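Local coordinates for 3-oxoacyl-[acyl-carrier-protein] reductase (Sinorhizobium meliloti, PDB 3U9L) that probably reduces 3-oxoacyl groups carried on acyl carrier protein with NADPH, as a member of the short-chain dehydrogenase/reductase family, at residues A[114-126]-A[160-174]. Numbering follows the deposited sequence.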
loop_
_atom_site.group_PDB
_atom_site.type_symbol
_atom_site.label_atom_id
_atom_site.label_comp_id
_atom_site.label_asym_id
_atom_site.label_seq_id
_atom_site.Cartn_x
_atom_site.Cartn_y
_atom_site.Cartn_z
ATOM N N LEU A 114 -6.357 5.615 -8.536
ATOM C CA LEU A 114 -6.839 4.746 -7.498
ATOM C C LEU A 114 -6.278 5.186 -6.131
ATOM O O LEU A 114 -7.017 5.413 -5.248
ATOM C CB LEU A 114 -6.644 3.298 -7.870
ATOM C CG LEU A 114 -7.740 2.590 -8.664
ATOM C CD1 LEU A 114 -8.874 2.228 -7.812
ATOM C CD2 LEU A 114 -8.182 3.271 -9.891
ATOM N N TYR A 115 -4.969 5.343 -6.049
ATOM C CA TYR A 115 -4.321 5.932 -4.920
ATOM C C TYR A 115 -4.982 7.261 -4.496
ATOM O O TYR A 115 -5.220 7.471 -3.353
ATOM C CB TYR A 115 -2.845 6.140 -5.168
ATOM C CG TYR A 115 -2.005 6.151 -3.938
ATOM C CD1 TYR A 115 -1.848 5.020 -3.190
ATOM C CD2 TYR A 115 -1.341 7.279 -3.533
ATOM C CE1 TYR A 115 -1.090 5.007 -2.105
ATOM C CE2 TYR A 115 -0.574 7.274 -2.439
ATOM C CZ TYR A 115 -0.445 6.139 -1.731
ATOM O OH TYR A 115 0.289 6.098 -0.639
ATOM N N ASP A 116 -5.251 8.130 -5.451
ATOM C CA ASP A 116 -5.918 9.382 -5.183
ATOM C C ASP A 116 -7.227 9.106 -4.450
ATOM O O ASP A 116 -7.456 9.560 -3.385
ATOM C CB ASP A 116 -6.171 10.186 -6.461
ATOM C CG ASP A 116 -6.635 11.630 -6.188
ATOM O OD1 ASP A 116 -6.406 12.180 -5.152
ATOM O OD2 ASP A 116 -7.200 12.229 -7.058
ATOM N N ILE A 117 -8.052 8.308 -5.059
ATOM C CA ILE A 117 -9.378 8.004 -4.470
ATOM C C ILE A 117 -9.353 7.285 -3.109
ATOM O O ILE A 117 -10.164 7.561 -2.207
ATOM C CB ILE A 117 -10.254 7.150 -5.429
ATOM C CG1 ILE A 117 -10.468 7.878 -6.762
ATOM C CG2 ILE A 117 -11.634 6.878 -4.781
ATOM C CD1 ILE A 117 -11.281 7.034 -7.846
ATOM N N ASN A 118 -8.455 6.334 -2.960
ATOM C CA ASN A 118 -8.519 5.478 -1.780
ATOM C C ASN A 118 -7.563 5.921 -0.657
ATOM O O ASN A 118 -7.776 5.587 0.508
ATOM C CB ASN A 118 -8.215 4.042 -2.175
ATOM C CG ASN A 118 -9.396 3.369 -2.926
ATOM O OD1 ASN A 118 -10.372 2.975 -2.316
ATOM N ND2 ASN A 118 -9.255 3.203 -4.247
ATOM N N VAL A 119 -6.542 6.700 -1.007
ATOM C CA VAL A 119 -5.556 7.144 -0.017
ATOM C C VAL A 119 -5.404 8.671 0.123
ATOM O O VAL A 119 -5.504 9.226 1.221
ATOM C CB VAL A 119 -4.142 6.501 -0.317
ATOM C CG1 VAL A 119 -3.106 7.028 0.681
ATOM C CG2 VAL A 119 -4.207 4.960 -0.202
ATOM N N LEU A 120 -5.134 9.356 -0.979
ATOM C CA LEU A 120 -4.921 10.795 -0.935
ATOM C C LEU A 120 -6.185 11.465 -0.413
ATOM O O LEU A 120 -6.138 12.483 0.262
ATOM C CB LEU A 120 -4.582 11.319 -2.329
ATOM C CG LEU A 120 -3.260 10.842 -2.949
ATOM C CD1 LEU A 120 -2.925 11.740 -4.167
ATOM C CD2 LEU A 120 -2.129 10.834 -1.941
ATOM N N SER A 121 -7.333 10.868 -0.718
ATOM C CA SER A 121 -8.581 11.306 -0.151
ATOM C C SER A 121 -8.513 11.446 1.372
ATOM O O SER A 121 -8.942 12.466 1.917
ATOM C CB SER A 121 -9.678 10.293 -0.520
ATOM O OG SER A 121 -9.353 9.002 -0.030
ATOM N N THR A 122 -8.035 10.402 2.057
ATOM C CA THR A 122 -7.945 10.431 3.523
ATOM C C THR A 122 -6.960 11.503 4.012
ATOM O O THR A 122 -7.127 12.077 5.064
ATOM C CB THR A 122 -7.526 9.048 4.085
ATOM O OG1 THR A 122 -6.127 8.788 3.782
ATOM C CG2 THR A 122 -8.498 7.922 3.439
ATOM N N GLN A 123 -5.904 11.736 3.261
ATOM C CA GLN A 123 -4.935 12.718 3.658
ATOM C C GLN A 123 -5.518 14.152 3.567
ATOM O O GLN A 123 -5.277 14.999 4.455
ATOM C CB GLN A 123 -3.655 12.551 2.825
ATOM C CG GLN A 123 -2.410 13.397 3.290
ATOM C CD GLN A 123 -1.917 13.068 4.692
ATOM O OE1 GLN A 123 -2.317 12.056 5.298
ATOM N NE2 GLN A 123 -1.055 13.961 5.243
ATOM N N ARG A 124 -6.247 14.444 2.503
ATOM C CA ARG A 124 -6.946 15.728 2.402
ATOM C C ARG A 124 -7.876 15.918 3.581
ATOM O O ARG A 124 -7.884 16.952 4.218
ATOM C CB ARG A 124 -7.758 15.814 1.081
ATOM C CG ARG A 124 -6.868 15.983 -0.107
ATOM C CD ARG A 124 -7.636 16.159 -1.413
ATOM N NE ARG A 124 -6.667 15.987 -2.468
ATOM C CZ ARG A 124 -6.531 14.884 -3.201
ATOM N NH1 ARG A 124 -7.380 13.867 -3.074
ATOM N NH2 ARG A 124 -5.561 14.825 -4.079
ATOM N N VAL A 125 -8.678 14.913 3.856
ATOM C CA VAL A 125 -9.615 14.985 4.956
ATOM C C VAL A 125 -8.890 15.104 6.299
ATOM O O VAL A 125 -9.248 15.948 7.155
ATOM C CB VAL A 125 -10.613 13.780 4.949
ATOM C CG1 VAL A 125 -11.520 13.816 6.241
ATOM C CG2 VAL A 125 -11.472 13.853 3.707
ATOM N N ASN A 126 -7.868 14.275 6.513
ATOM C CA ASN A 126 -7.128 14.378 7.763
ATOM C C ASN A 126 -6.452 15.751 7.977
ATOM O O ASN A 126 -6.484 16.322 9.074
ATOM C CB ASN A 126 -6.081 13.250 7.857
ATOM C CG ASN A 126 -6.699 11.957 8.303
ATOM O OD1 ASN A 126 -7.653 11.964 9.041
ATOM N ND2 ASN A 126 -6.177 10.842 7.837
ATOM N N TYR A 160 -6.380 -1.545 -6.917
ATOM C CA TYR A 160 -7.264 -1.388 -5.793
ATOM C C TYR A 160 -6.658 -1.943 -4.489
ATOM O O TYR A 160 -6.588 -1.240 -3.493
ATOM C CB TYR A 160 -8.622 -2.055 -6.076
ATOM C CG TYR A 160 -9.521 -2.048 -4.879
ATOM C CD1 TYR A 160 -9.977 -0.839 -4.322
ATOM C CD2 TYR A 160 -9.883 -3.228 -4.260
ATOM C CE1 TYR A 160 -10.782 -0.818 -3.203
ATOM C CE2 TYR A 160 -10.697 -3.228 -3.163
ATOM C CZ TYR A 160 -11.141 -2.020 -2.623
ATOM O OH TYR A 160 -11.948 -2.051 -1.495
ATOM N N PHE A 161 -6.277 -3.207 -4.495
ATOM C CA PHE A 161 -5.639 -3.848 -3.355
ATOM C C PHE A 161 -4.360 -3.099 -2.935
ATOM O O PHE A 161 -4.099 -3.015 -1.773
ATOM C CB PHE A 161 -5.300 -5.316 -3.670
ATOM C CG PHE A 161 -6.531 -6.256 -3.724
ATOM C CD1 PHE A 161 -7.760 -5.826 -3.294
ATOM C CD2 PHE A 161 -6.394 -7.577 -4.159
ATOM C CE1 PHE A 161 -8.877 -6.683 -3.312
ATOM C CE2 PHE A 161 -7.503 -8.449 -4.183
ATOM C CZ PHE A 161 -8.731 -7.996 -3.742
ATOM N N ALA A 162 -3.545 -2.626 -3.893
ATOM C CA ALA A 162 -2.392 -1.784 -3.566
ATOM C C ALA A 162 -2.822 -0.554 -2.749
ATOM O O ALA A 162 -2.230 -0.207 -1.713
ATOM C CB ALA A 162 -1.730 -1.312 -4.854
ATOM N N ALA A 163 -3.799 0.177 -3.260
ATOM C CA ALA A 163 -4.237 1.388 -2.589
ATOM C C ALA A 163 -4.770 1.065 -1.204
ATOM O O ALA A 163 -4.503 1.789 -0.262
ATOM C CB ALA A 163 -5.245 2.128 -3.401
ATOM N N LYS A 164 -5.533 -0.012 -1.049
ATOM C CA LYS A 164 -6.079 -0.346 0.271
ATOM C C LYS A 164 -4.970 -0.768 1.234
ATOM O O LYS A 164 -5.088 -0.519 2.426
ATOM C CB LYS A 164 -7.084 -1.509 0.204
ATOM C CG LYS A 164 -8.331 -1.209 -0.610
ATOM C CD LYS A 164 -9.019 0.051 -0.128
ATOM C CE LYS A 164 -9.550 -0.113 1.265
ATOM N NZ LYS A 164 -10.438 1.061 1.729
ATOM N N ALA A 165 -3.963 -1.484 0.729
ATOM C CA ALA A 165 -2.839 -1.899 1.534
ATOM C C ALA A 165 -2.072 -0.672 2.070
ATOM O O ALA A 165 -1.625 -0.641 3.234
ATOM C CB ALA A 165 -1.891 -2.767 0.691
ATOM N N ALA A 166 -1.922 0.334 1.219
ATOM C CA ALA A 166 -1.242 1.584 1.621
ATOM C C ALA A 166 -2.132 2.256 2.638
ATOM O O ALA A 166 -1.629 2.771 3.636
ATOM C CB ALA A 166 -1.024 2.497 0.426
HETATM N N MSE A 167 -3.451 2.260 2.406
HETATM C CA MSE A 167 -4.341 2.960 3.340
HETATM C C MSE A 167 -4.304 2.370 4.765
HETATM O O MSE A 167 -4.314 3.093 5.771
HETATM C CB MSE A 167 -5.810 2.988 2.854
HETATM C CG MSE A 167 -6.677 3.964 3.689
HETATM SE SE MSE A 167 -8.464 3.114 4.113
HETATM C CE MSE A 167 -7.822 1.962 5.599
ATOM N N ASP A 168 -4.281 1.044 4.842
ATOM C CA ASP A 168 -4.154 0.437 6.149
ATOM C C ASP A 168 -2.809 0.794 6.842
ATOM O O ASP A 168 -2.801 1.026 8.031
ATOM C CB ASP A 168 -4.337 -1.073 6.059
ATOM C CG ASP A 168 -4.633 -1.696 7.405
ATOM O OD1 ASP A 168 -3.662 -1.956 8.111
ATOM O OD2 ASP A 168 -5.818 -1.950 7.747
ATOM N N ALA A 169 -1.693 0.788 6.092
ATOM C CA ALA A 169 -0.370 1.130 6.607
ATOM C C ALA A 169 -0.389 2.549 7.177
ATOM O O ALA A 169 0.177 2.812 8.212
ATOM C CB ALA A 169 0.691 1.003 5.510
ATOM N N ILE A 170 -1.067 3.446 6.482
ATOM C CA ILE A 170 -1.215 4.834 6.918
ATOM C C ILE A 170 -2.078 4.934 8.162
ATOM O O ILE A 170 -1.746 5.689 9.092
ATOM C CB ILE A 170 -1.817 5.705 5.814
ATOM C CG1 ILE A 170 -0.780 5.809 4.688
ATOM C CG2 ILE A 170 -2.286 7.153 6.408
ATOM C CD1 ILE A 170 -1.278 6.281 3.381
ATOM N N ALA A 171 -3.136 4.171 8.232
ATOM C CA ALA A 171 -4.011 4.232 9.411
ATOM C C ALA A 171 -3.225 3.878 10.672
ATOM O O ALA A 171 -3.421 4.434 11.758
ATOM C CB ALA A 171 -5.185 3.250 9.239
ATOM N N VAL A 172 -2.355 2.896 10.514
ATOM C CA VAL A 172 -1.583 2.375 11.631
ATOM C C VAL A 172 -0.599 3.412 12.122
ATOM O O VAL A 172 -0.480 3.620 13.293
ATOM C CB VAL A 172 -0.937 1.011 11.215
ATOM C CG1 VAL A 172 0.148 0.534 12.212
ATOM C CG2 VAL A 172 -2.083 0.006 11.161
ATOM N N GLN A 173 0.048 4.096 11.192
ATOM C CA GLN A 173 0.972 5.142 11.502
ATOM C C GLN A 173 0.327 6.298 12.255
ATOM O O GLN A 173 0.866 6.753 13.290
ATOM C CB GLN A 173 1.663 5.620 10.203
ATOM C CG GLN A 173 2.560 4.556 9.494
ATOM C CD GLN A 173 3.906 4.482 10.147
ATOM O OE1 GLN A 173 4.813 5.368 9.926
ATOM N NE2 GLN A 173 4.079 3.466 10.991
ATOM N N TYR A 174 -0.837 6.752 11.788
ATOM C CA TYR A 174 -1.554 7.842 12.448
ATOM C C TYR A 174 -1.979 7.438 13.846
ATOM O O TYR A 174 -1.930 8.249 14.768
ATOM C CB TYR A 174 -2.793 8.219 11.642
ATOM C CG TYR A 174 -2.576 9.325 10.625
ATOM C CD1 TYR A 174 -2.433 10.663 11.035
ATOM C CD2 TYR A 174 -2.603 9.064 9.277
ATOM C CE1 TYR A 174 -2.285 11.704 10.115
ATOM C CE2 TYR A 174 -2.445 10.116 8.326
ATOM C CZ TYR A 174 -2.276 11.432 8.763
ATOM O OH TYR A 174 -2.143 12.481 7.857
HETATM O O HOH W 1 -9.925 3.865 0.739
#
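Two neighbouring helices of the short-chain dehydrogenase Rossmann fold meet here, V119 and A163 acting as reciprocal knobs into holes. Their segments run nearly parallel, at 18° with axes 8.6 Å apart. V119 sits among A163, A166, M167 and I170. Its chi1 of 177° sets CG1 anti to the backbone N and sends the two methyls to different targets: CG2 lies 3.2 Å from A163 O, while CG1 presses on I170 CD1 at a tight 3.3 Å. In return, A163 CB enters the pocket of L114, Y115, N118 and V119, 3.7 Å from N118 CB. Next to this pair, the Y115 ring turns an edge to A166, with CE1 3.6 Å from A166 CB, and takes V119 CB over one face; the ring also stacks on Y115 of the second subunit.

A wider pi-type turn at 116-120, where V119 N and L120 N share Y115 O, interrupts the regular helix around N118. Water 1 lies 2.8 Å from N118 O, to which it can donate, and accepts from K164 NZ at 3.0 Å; K164 NZ also bonds I144 O. The N118 amide is held by ND2 bonds to L114 O and H97 O, and OD1 lies near the edge of the Y160 ring.

Farther along, Y174 OH donates to Q123 OE1 at 2.6 Å, 25° from the carbonyl plane, while Q123 NE2 bonds F106 O of the second subunit. N126 ND2 lies over a face of the Y174 ring, and N126 OD1 bonds H93.

Y160 and K164 form the family's YxxxK signature, and a water joining that lysine to the asparagine main chain is consistent with the Asn-Ser-Tyr-Lys proton relay of classical short-chain dehydrogenases.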